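PDB 6C4M: yersinopine synthase from Yersinia pestis, which catalyses the NADPH-dependent reductive condensation of pyruvate with an amino-acid-derived intermediate, the last step in making the metallophore yersinopine. Local coordinates for residues Lys58-Lys63 with Tyr94-Ala99; Pro70-Gln75 with Ser87-Asp92. All coordinates share one frame; numbering follows the deposited sequence.

Contact 1: residues Lys58-Lys63 with Tyr94-Ala99. With NAP (NADP nicotinamide-adenine-dinucleotide phosphate), chain B.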
ATOM      1  N   LYS A  58      28.503  18.082  20.483  1.00 38.49           N
ATOM      2  CA  LYS A  58      27.820  17.200  21.437  1.00 38.64           C
ATOM      3  C   LYS A  58      28.811  16.515  22.377  1.00 38.93           C
ATOM      4  O   LYS A  58      28.570  16.409  23.584  1.00 40.97           O
ATOM      5  CB  LYS A  58      27.004  16.149  20.690  1.00 39.10           C
ATOM      6  CG  LYS A  58      26.035  15.361  21.584  1.00 42.74           C
ATOM      7  CD  LYS A  58      26.083  13.861  21.304  1.00 41.57           C
ATOM      8  CE  LYS A  58      27.393  13.220  21.757  1.00 37.15           C
ATOM      9  NZ  LYS A  58      27.450  11.776  21.393  1.00 36.66           N
ATOM     10  N   GLY A  59      29.909  16.001  21.825  1.00 38.71           N
ATOM     11  CA  GLY A  59      30.919  15.370  22.656  1.00 41.35           C
ATOM     12  C   GLY A  59      31.478  16.320  23.692  1.00 43.53           C
ATOM     13  O   GLY A  59      31.614  15.966  24.859  1.00 41.65           O
ATOM     14  N   GLU A  60      31.778  17.556  23.284  1.00 39.93           N
ATOM     15  CA  GLU A  60      32.292  18.545  24.222  1.00 40.27           C
ATOM     16  C   GLU A  60      31.298  18.810  25.347  1.00 39.44           C
ATOM     17  O   GLU A  60      31.688  18.932  26.512  1.00 43.30           O
ATOM     18  CB  GLU A  60      32.624  19.843  23.476  1.00 41.51           C
ATOM     19  CG  GLU A  60      33.502  20.790  24.270  1.00 47.31           C
ATOM     20  CD  GLU A  60      34.919  20.260  24.461  1.00 50.66           C
ATOM     21  OE1 GLU A  60      35.371  19.470  23.608  1.00 51.56           O
ATOM     22  OE2 GLU A  60      35.574  20.630  25.466  1.00 51.75           O
ATOM     23  N   ARG A  61      30.011  18.925  25.024  1.00 41.01           N
ATOM     24  CA  ARG A  61      29.035  19.206  26.067  1.00 44.85           C
ATOM     25  C   ARG A  61      28.913  18.032  27.036  1.00 46.40           C
ATOM     26  O   ARG A  61      28.712  18.234  28.238  1.00 47.58           O
ATOM     27  CB  ARG A  61      27.679  19.545  25.435  1.00 50.67           C
ATOM     28  CG  ARG A  61      26.718  20.269  26.383  1.00 58.27           C
ATOM     29  CD  ARG A  61      25.672  21.085  25.648  1.00 72.97           C
ATOM     30  NE  ARG A  61      24.385  20.387  25.540  1.00 84.08           N
ATOM     31  CZ  ARG A  61      23.896  19.817  24.435  1.00 73.41           C
ATOM     32  NH1 ARG A  61      24.570  19.832  23.288  1.00 64.83           N
ATOM     33  NH2 ARG A  61      22.711  19.224  24.487  1.00 66.96           N
ATOM     34  N   LEU A  62      29.026  16.804  26.526  1.00 41.58           N
ATOM     35  CA  LEU A  62      29.002  15.622  27.381  1.00 42.52           C
ATOM     36  C   LEU A  62      30.292  15.508  28.175  1.00 43.02           C
ATOM     37  O   LEU A  62      30.281  15.074  29.336  1.00 40.40           O
ATOM     38  CB  LEU A  62      28.785  14.372  26.523  1.00 41.13           C
ATOM     39  CG  LEU A  62      28.853  12.993  27.201  1.00 42.10           C
ATOM     40  CD1 LEU A  62      27.662  12.819  28.127  1.00 42.58           C
ATOM     41  CD2 LEU A  62      28.900  11.876  26.138  1.00 36.83           C
ATOM     42  N   LYS A  63      31.416  15.884  27.560  1.00 40.36           N
ATOM     43  CA  LYS A  63      32.677  15.917  28.285  1.00 39.89           C
ATOM     44  C   LYS A  63      32.582  16.864  29.469  1.00 46.26           C
ATOM     45  O   LYS A  63      32.992  16.531  30.583  1.00 42.21           O
ATOM     46  CB  LYS A  63      33.804  16.335  27.352  1.00 44.05           C
ATOM     47  CG  LYS A  63      35.190  16.360  28.022  1.00 44.82           C
ATOM     48  CD  LYS A  63      36.250  16.873  27.042  1.00 47.68           C
ATOM     49  CE  LYS A  63      37.671  16.582  27.524  1.00 48.08           C
ATOM     50  NZ  LYS A  63      38.668  17.151  26.578  1.00 49.72           N
ATOM     51  N   TYR A  94      36.306   9.134  31.055  1.00 34.13           N
ATOM     52  CA  TYR A  94      35.817   9.662  29.789  1.00 33.89           C
ATOM     53  C   TYR A  94      36.977  10.305  29.057  1.00 35.73           C
ATOM     54  O   TYR A  94      37.754  11.055  29.660  1.00 37.96           O
ATOM     55  CB  TYR A  94      34.689  10.673  29.997  1.00 38.73           C
ATOM     56  CG  TYR A  94      34.078  11.228  28.718  1.00 39.05           C
ATOM     57  CD1 TYR A  94      34.585  12.368  28.111  1.00 40.09           C
ATOM     58  CD2 TYR A  94      32.970  10.619  28.139  1.00 35.48           C
ATOM     59  CE1 TYR A  94      34.002  12.885  26.948  1.00 38.69           C
ATOM     60  CE2 TYR A  94      32.406  11.104  27.000  1.00 33.71           C
ATOM     61  CZ  TYR A  94      32.918  12.242  26.403  1.00 36.11           C
ATOM     62  OH  TYR A  94      32.318  12.730  25.265  1.00 36.23           O
ATOM     63  N   ILE A  95      37.106   9.983  27.768  1.00 35.16           N
ATOM     64  CA  ILE A  95      38.145  10.531  26.908  1.00 32.61           C
ATOM     65  C   ILE A  95      37.512  10.996  25.604  1.00 36.39           C
ATOM     66  O   ILE A  95      36.434  10.541  25.208  1.00 33.23           O
ATOM     67  CB  ILE A  95      39.253   9.507  26.610  1.00 32.58           C
ATOM     68  CG1 ILE A  95      38.623   8.218  26.070  1.00 31.67           C
ATOM     69  CG2 ILE A  95      40.118   9.286  27.869  1.00 37.37           C
ATOM     70  CD1 ILE A  95      39.646   7.178  25.569  1.00 33.33           C
ATOM     71  N   ASP A  96      38.210  11.914  24.934  1.00 31.80           N
ATOM     72  CA  ASP A  96      37.804  12.390  23.626  1.00 34.10           C
ATOM     73  C   ASP A  96      38.945  12.324  22.625  1.00 31.50           C
ATOM     74  O   ASP A  96      38.848  12.913  21.559  1.00 34.34           O
ATOM     75  CB  ASP A  96      37.247  13.815  23.710  1.00 36.99           C
ATOM     76  CG  ASP A  96      38.307  14.843  24.023  1.00 36.97           C
ATOM     77  OD1 ASP A  96      39.444  14.432  24.320  1.00 36.30           O
ATOM     78  OD2 ASP A  96      37.983  16.049  23.984  1.00 40.02           O
ATOM     79  N   GLN A  97      40.001  11.601  22.936  1.00 33.41           N
ATOM     80  CA  GLN A  97      41.087  11.341  22.007  1.00 33.59           C
ATOM     81  C   GLN A  97      41.419   9.866  22.121  1.00 31.52           C
ATOM     82  O   GLN A  97      41.659   9.366  23.226  1.00 31.72           O
ATOM     83  CB  GLN A  97      42.348  12.195  22.314  1.00 34.70           C
ATOM     84  CG  GLN A  97      42.266  13.658  21.907  1.00 43.70           C
ATOM     85  CD  GLN A  97      41.855  13.872  20.445  1.00 49.22           C
ATOM     86  OE1 GLN A  97      42.365  13.221  19.524  1.00 52.39           O
ATOM     87  NE2 GLN A  97      40.909  14.782  20.235  1.00 47.87           N
ATOM     88  N   LEU A  98      41.409   9.170  20.994  1.00 29.32           N
ATOM     89  CA  LEU A  98      41.656   7.737  20.997  1.00 28.82           C
ATOM     90  C   LEU A  98      43.085   7.408  21.381  1.00 33.24           C
ATOM     91  O   LEU A  98      43.355   6.306  21.899  1.00 32.66           O
ATOM     92  CB  LEU A  98      41.316   7.184  19.625  1.00 27.43           C
ATOM     93  CG  LEU A  98      39.807   7.208  19.327  1.00 32.62           C
ATOM     94  CD1 LEU A  98      39.557   7.081  17.831  1.00 29.35           C
ATOM     95  CD2 LEU A  98      39.139   6.083  20.063  1.00 28.21           C
ATOM     96  N   ALA A  99      44.010   8.343  21.175  1.00 36.68           N
ATOM     97  CA  ALA A  99      45.348   8.143  21.717  1.00 31.36           C
ATOM     98  C   ALA A  99      45.335   8.016  23.222  1.00 33.38           C
ATOM     99  O   ALA A  99      46.314   7.530  23.792  1.00 35.60           O
ATOM    100  CB  ALA A  99      46.261   9.295  21.293  1.00 34.81           C
TER
HETATM  101  PA  NAP B 501      25.302   7.176  16.469  1.00 40.99           P
HETATM  102  O1A NAP B 501      25.387   5.996  15.582  1.00 47.08           O
HETATM  103  O2A NAP B 501      24.482   8.328  15.831  1.00 49.63           O
HETATM  104  O5B NAP B 501      26.837   7.666  16.792  1.00 36.38           O
HETATM  105  C5B NAP B 501      27.548   6.831  17.733  1.00 36.76           C
HETATM  106  C4B NAP B 501      28.934   7.464  17.959  1.00 39.24           C
HETATM  107  O4B NAP B 501      29.627   7.520  16.566  1.00 37.63           O
HETATM  108  C3B NAP B 501      28.848   8.673  18.385  1.00 37.80           C
HETATM  109  O3B NAP B 501      29.932   8.973  19.320  1.00 34.87           O
HETATM  110  C2B NAP B 501      29.050   9.622  17.056  1.00 35.36           C
HETATM  111  O2B NAP B 501      29.597  10.929  17.449  1.00 38.28           O
HETATM  112  C1B NAP B 501      29.898   9.007  16.313  1.00 37.53           C
HETATM  113  N9A NAP B 501      29.481   9.216  14.926  1.00 36.71           N
HETATM  114  C8A NAP B 501      28.320   9.138  14.256  1.00 35.35           C
HETATM  115  N7A NAP B 501      28.617   9.485  12.995  1.00 35.54           N
HETATM  116  C5A NAP B 501      29.956   9.768  12.923  1.00 37.87           C
HETATM  117  C6A NAP B 501      30.687  10.152  11.828  1.00 39.24           C
HETATM  118  N6A NAP B 501      30.389  10.418  10.420  1.00 39.44           N
HETATM  119  N1A NAP B 501      32.006  10.382  11.965  1.00 40.16           N
HETATM  120  C2A NAP B 501      32.614  10.222  13.189  1.00 39.74           C
HETATM  121  N3A NAP B 501      31.880   9.839  14.274  1.00 39.37           N
HETATM  122  C4A NAP B 501      30.527   9.606  14.126  1.00 37.37           C
HETATM  123  O3  NAP B 501      24.554   6.700  17.869  1.00 47.03           O
HETATM  124  PN  NAP B 501      23.821   5.310  18.252  1.00 41.30           P
HETATM  125  O1N NAP B 501      24.114   5.125  19.675  1.00 42.54           O
HETATM  126  O2N NAP B 501      22.318   5.547  17.963  1.00 39.81           O
HETATM  127  O5D NAP B 501      24.275   3.981  17.350  1.00 43.31           O
HETATM  128  C5D NAP B 501      25.284   3.057  17.836  1.00 43.10           C
HETATM  129  C4D NAP B 501      25.420   1.957  16.764  1.00 41.94           C
HETATM  130  O4D NAP B 501      24.037   1.171  16.623  1.00 37.80           O
HETATM  131  C3D NAP B 501      25.681   2.407  15.555  1.00 44.95           C
HETATM  132  O3D NAP B 501      26.422   1.293  14.854  1.00 47.24           O
HETATM  133  C2D NAP B 501      24.338   2.547  14.829  1.00 47.80           C
HETATM  134  O2D NAP B 501      24.530   2.300  13.516  1.00 45.56           O
HETATM  135  C1D NAP B 501      23.544   1.372  15.432  1.00 44.57           C
HETATM  136  N1N NAP B 501      22.085   1.603  15.562  1.00 44.62           N
HETATM  137  C2N NAP B 501      21.544   2.191  16.651  1.00 41.43           C
HETATM  138  C3N NAP B 501      20.141   2.348  16.722  1.00 45.94           C
HETATM  139  C7N NAP B 501      19.481   3.021  17.945  1.00 43.32           C
HETATM  140  O7N NAP B 501      18.388   2.767  18.264  1.00 49.85           O
HETATM  141  N7N NAP B 501      20.270   3.975  18.677  1.00 38.15           N
HETATM  142  C4N NAP B 501      19.340   1.922  15.700  1.00 48.05           C
HETATM  143  C5N NAP B 501      19.886   1.343  14.618  1.00 50.45           C
HETATM  144  C6N NAP B 501      21.272   1.170  14.545  1.00 48.80           C
HETATM  145  P2B NAP B 501      28.548  12.167  17.950  1.00 42.89           P
HETATM  146  O1X NAP B 501      27.990  12.808  16.696  1.00 43.55           O
HETATM  147  O2X NAP B 501      27.432  11.602  18.761  1.00 37.57           O
HETATM  148  O3X NAP B 501      29.349  13.200  18.708  1.00 40.43           O
HETATM  149  O   HOH W   1      35.207  16.626  23.516  1.00 42.12           O
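Two carboxylates, Glu60 and Asp96, face each other across this contact with OE1 and OD2 only 4.3 Å apart; Lys63 NZ, paired with Asp96, and a water near both acids would be expected to ease their repulsion. Lys63 NZ forms a salt bridge to Asp96 OD2 at 2.9 Å, reaching the oxygen from above, 52° out of the carboxylate plane. The water lies 2.9 Å from both Glu60 OE1 and Asp96 OD2, placed to donate to either. Lysine suits its place because it serves two neighbours at once: with CG anti to the backbone N (chi1 -178°) and the chain extended beyond it, the side chain crosses that of Tyr94 at about a right angle, CB and CG near CE1 and CD1, while the amine runs on to the acid. Lys63 CB sits 3.5 Å from Tyr94 CE1. At the CE2 rim, on the same side of the ring plane, Leu62 CD2 comes within 3.7 Å of Tyr94 CE2, and Tyr94 packs against both side chains. The contact sets helix 57-68, which follows strand 49-52 as in a Rossmann-type crossover, against the end of its parallel neighbour, strand 93-95. One turn before Leu62, Lys58 turns to the cofactor, its chain bent at chi2 and chi3, and NZ donates to NAP O2X on the 2'-phosphate at 2.6 Å. Ala30 O, Asn53 OD1 and Tyr174 OH also hold this amine. A cation bound to the phosphate that distinguishes NADP from NAD is consistent with the enzyme's use of NADPH, while the Lys63 pair ties the same helix to the loop just after strand 93-95.

Contact 2: residues Pro70-Gln75 with Ser87-Asp92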
ATOM      1  N   PRO A  70      29.606  12.369  36.705  1.00 47.82           N
ATOM      2  CA  PRO A  70      29.856  11.286  35.732  1.00 46.08           C
ATOM      3  C   PRO A  70      28.763  10.216  35.731  1.00 43.75           C
ATOM      4  O   PRO A  70      29.011   9.031  35.948  1.00 48.63           O
ATOM      5  CB  PRO A  70      31.226  10.756  36.177  1.00 47.81           C
ATOM      6  CG  PRO A  70      31.314  11.057  37.643  1.00 53.52           C
ATOM      7  CD  PRO A  70      30.523  12.314  37.860  1.00 50.66           C
ATOM      8  N   THR A  71      27.534  10.631  35.421  1.00 44.36           N
ATOM      9  CA  THR A  71      26.379   9.746  35.479  1.00 45.92           C
ATOM     10  C   THR A  71      25.529   9.896  34.227  1.00 47.81           C
ATOM     11  O   THR A  71      25.165  11.013  33.842  1.00 45.92           O
ATOM     12  CB  THR A  71      25.533  10.047  36.713  1.00 45.03           C
ATOM     13  OG1 THR A  71      26.348   9.900  37.881  1.00 47.51           O
ATOM     14  CG2 THR A  71      24.339   9.115  36.779  1.00 47.27           C
ATOM     15  N   LEU A  72      25.194   8.763  33.619  1.00 47.96           N
ATOM     16  CA  LEU A  72      24.266   8.701  32.507  1.00 44.65           C
ATOM     17  C   LEU A  72      22.913   8.203  33.005  1.00 48.99           C
ATOM     18  O   LEU A  72      22.830   7.475  33.998  1.00 47.26           O
ATOM     19  CB  LEU A  72      24.793   7.774  31.413  1.00 39.42           C
ATOM     20  CG  LEU A  72      26.215   8.078  30.961  1.00 43.68           C
ATOM     21  CD1 LEU A  72      26.677   7.010  29.986  1.00 40.00           C
ATOM     22  CD2 LEU A  72      26.241   9.460  30.340  1.00 44.66           C
ATOM     23  N   TYR A  73      21.860   8.598  32.297  1.00 43.67           N
ATOM     24  CA  TYR A  73      20.478   8.322  32.679  1.00 47.00           C
ATOM     25  C   TYR A  73      19.732   7.669  31.527  1.00 47.86           C
ATOM     26  O   TYR A  73      19.911   8.051  30.364  1.00 43.08           O
ATOM     27  CB  TYR A  73      19.762   9.612  33.094  1.00 47.68           C
ATOM     28  CG  TYR A  73      20.356  10.239  34.335  1.00 50.26           C
ATOM     29  CD1 TYR A  73      19.962   9.825  35.600  1.00 51.59           C
ATOM     30  CD2 TYR A  73      21.330  11.228  34.244  1.00 49.81           C
ATOM     31  CE1 TYR A  73      20.510  10.380  36.740  1.00 46.96           C
ATOM     32  CE2 TYR A  73      21.876  11.797  35.383  1.00 52.95           C
ATOM     33  CZ  TYR A  73      21.458  11.366  36.629  1.00 48.65           C
ATOM     34  OH  TYR A  73      21.999  11.915  37.773  1.00 62.94           O
ATOM     35  N   LEU A  74      18.892   6.686  31.861  1.00 44.00           N
ATOM     36  CA  LEU A  74      18.140   5.915  30.882  1.00 44.45           C
ATOM     37  C   LEU A  74      16.725   5.681  31.392  1.00 52.56           C
ATOM     38  O   LEU A  74      16.505   5.462  32.587  1.00 50.36           O
ATOM     39  CB  LEU A  74      18.794   4.559  30.592  1.00 43.45           C
ATOM     40  CG  LEU A  74      18.047   3.536  29.712  1.00 49.37           C
ATOM     41  CD1 LEU A  74      18.078   3.867  28.229  1.00 47.60           C
ATOM     42  CD2 LEU A  74      18.662   2.166  29.954  1.00 49.38           C
ATOM     43  N   GLN A  75      15.772   5.698  30.466  1.00 49.02           N
ATOM     44  CA  GLN A  75      14.387   5.366  30.766  1.00 57.29           C
ATOM     45  C   GLN A  75      13.853   4.364  29.758  1.00 53.04           C
ATOM     46  O   GLN A  75      14.126   4.459  28.557  1.00 53.40           O
ATOM     47  CB  GLN A  75      13.492   6.611  30.772  1.00 61.58           C
ATOM     48  CG  GLN A  75      13.853   7.606  31.863  1.00 69.65           C
ATOM     49  CD  GLN A  75      12.750   8.607  32.128  1.00 85.02           C
ATOM     50  OE1 GLN A  75      12.461   8.939  33.281  1.00 90.14           O
ATOM     51  NE2 GLN A  75      12.122   9.094  31.062  1.00 77.10           N
ATOM     52  N   SER A  87      17.006   4.225  35.228  1.00 56.13           N
ATOM     53  CA  SER A  87      18.300   3.747  35.674  1.00 51.13           C
ATOM     54  C   SER A  87      19.339   4.837  35.481  1.00 51.64           C
ATOM     55  O   SER A  87      19.177   5.758  34.672  1.00 49.32           O
ATOM     56  CB  SER A  87      18.755   2.503  34.909  1.00 54.52           C
ATOM     57  OG  SER A  87      17.768   1.500  34.904  1.00 57.88           O
ATOM     58  N   SER A  88      20.422   4.692  36.230  1.00 48.42           N
ATOM     59  CA  SER A  88      21.574   5.569  36.157  1.00 51.16           C
ATOM     60  C   SER A  88      22.824   4.712  36.218  1.00 46.97           C
ATOM     61  O   SER A  88      22.830   3.661  36.862  1.00 52.63           O
ATOM     62  CB  SER A  88      21.595   6.565  37.311  1.00 52.88           C
ATOM     63  OG  SER A  88      21.758   5.881  38.534  1.00 54.70           O
ATOM     64  N   VAL A  89      23.892   5.170  35.565  1.00 46.07           N
ATOM     65  CA  VAL A  89      25.138   4.413  35.529  1.00 43.92           C
ATOM     66  C   VAL A  89      26.313   5.375  35.580  1.00 44.73           C
ATOM     67  O   VAL A  89      26.316   6.417  34.917  1.00 47.24           O
ATOM     68  CB  VAL A  89      25.217   3.508  34.284  1.00 44.46           C
ATOM     69  CG1 VAL A  89      25.156   4.338  33.007  1.00 44.08           C
ATOM     70  CG2 VAL A  89      26.480   2.672  34.328  1.00 47.10           C
ATOM     71  N   THR A  90      27.317   5.016  36.360  1.00 37.22           N
ATOM     72  CA  THR A  90      28.468   5.870  36.561  1.00 43.07           C
ATOM     73  C   THR A  90      29.530   5.572  35.511  1.00 44.50           C
ATOM     74  O   THR A  90      29.745   4.417  35.136  1.00 41.24           O
ATOM     75  CB  THR A  90      29.027   5.676  37.968  1.00 44.86           C
ATOM     76  OG1 THR A  90      28.189   6.399  38.881  1.00 47.41           O
ATOM     77  CG2 THR A  90      30.452   6.190  38.067  1.00 43.40           C
ATOM     78  N   ILE A  91      30.175   6.625  35.014  1.00 43.79           N
ATOM     79  CA  ILE A  91      31.281   6.495  34.075  1.00 42.12           C
ATOM     80  C   ILE A  91      32.558   6.818  34.844  1.00 40.09           C
ATOM     81  O   ILE A  91      32.673   7.890  35.451  1.00 41.51           O
ATOM     82  CB  ILE A  91      31.111   7.413  32.851  1.00 42.21           C
ATOM     83  CG1 ILE A  91      29.813   7.100  32.094  1.00 44.55           C
ATOM     84  CG2 ILE A  91      32.315   7.284  31.927  1.00 41.62           C
ATOM     85  CD1 ILE A  91      29.767   5.736  31.397  1.00 40.85           C
ATOM     86  N   ASP A  92      33.513   5.895  34.823  1.00 39.43           N
ATOM     87  CA  ASP A  92      34.733   6.040  35.606  1.00 38.69           C
ATOM     88  C   ASP A  92      35.826   6.759  34.847  1.00 41.48           C
ATOM     89  O   ASP A  92      36.735   7.326  35.464  1.00 38.78           O
ATOM     90  CB  ASP A  92      35.228   4.656  36.036  1.00 43.49           C
ATOM     91  CG  ASP A  92      34.189   3.911  36.864  1.00 47.94           C
ATOM     92  OD1 ASP A  92      33.997   4.298  38.037  1.00 46.30           O
ATOM     93  OD2 ASP A  92      33.535   2.991  36.315  1.00 44.00           O
TER
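Leu72 and Ile91 meet through their terminal methyls, Leu72 CD1 lying 3.6 Å from Ile91 CD1 as the two side chains cross obliquely. Ile91 bends at chi2 (-67°), which places CD1 for this meeting. Val89, directly opposite Leu72, sets CG1 between its backbone N and carbonyl carbon (chi1 61°), which brings that methyl to 3.8 Å from Leu72 CB. Branched aliphatic residues suit this buried side, where Val89 also rests on Val39 of helix 32-44 and Leu72 on Leu66 of helix 57-68. The strands form an antiparallel beta hairpin, 71-76 with 87-90, on the NADP-binding domain; Leu72-Val89 and Leu74-Ser87 are its hydrogen-bonded pairs, Thr71-Thr90 and Tyr73-Ser88 its non-hydrogen-bonded ones. Leu72 N donates to Val89 O at 2.9 Å, nearly straight and in the carbonyl plane, and Ile91 N continues the pairing beyond the strands with a 2.8 Å bond to Pro70 O. Pro70, which has no amide hydrogen to offer, takes part through that carbonyl, and its CB touches Ile91 O. The opposite side carries Thr71, Tyr73, Ser88 and Thr90, more polar residues suited to its greater exposure. There the methyl CG2 of Thr71 lies 3.6 Å above one face of the Tyr73 ring, offset toward its rim, and also 3.8 Å from Ser88 CB. Ser88 CB in turn approaches Tyr73 CE1 obliquely at 4.0 Å. Ser87 OG turns instead to Lys85 O.

How the contacts relate
The centres of contact 1 and contact 2 are about 16 Å apart, on the same side of the chain's centre; the contacts touch where Leu62 CD1 packs 4.3 Å from Leu72 CD2. The chain runs through helix 57-68, into strand 71-76, back along strand 87-90 and on into strand 93-95, so the hairpin of contact 2 is an excursion between the helix and strand that contact 1 brings together. Strand 93-95 pairs with strand 49-52 and strand 71-76 with strand 203-217, so both contacts reach the same mixed sheet. Helix 57-68, which contact 1 packs, also carries Lys58 to the 2'-phosphate; contact 2 does not touch the cofactor, though the Leu74 side chain lies about 4 Å from that of Thr172, an NADP-binding residue.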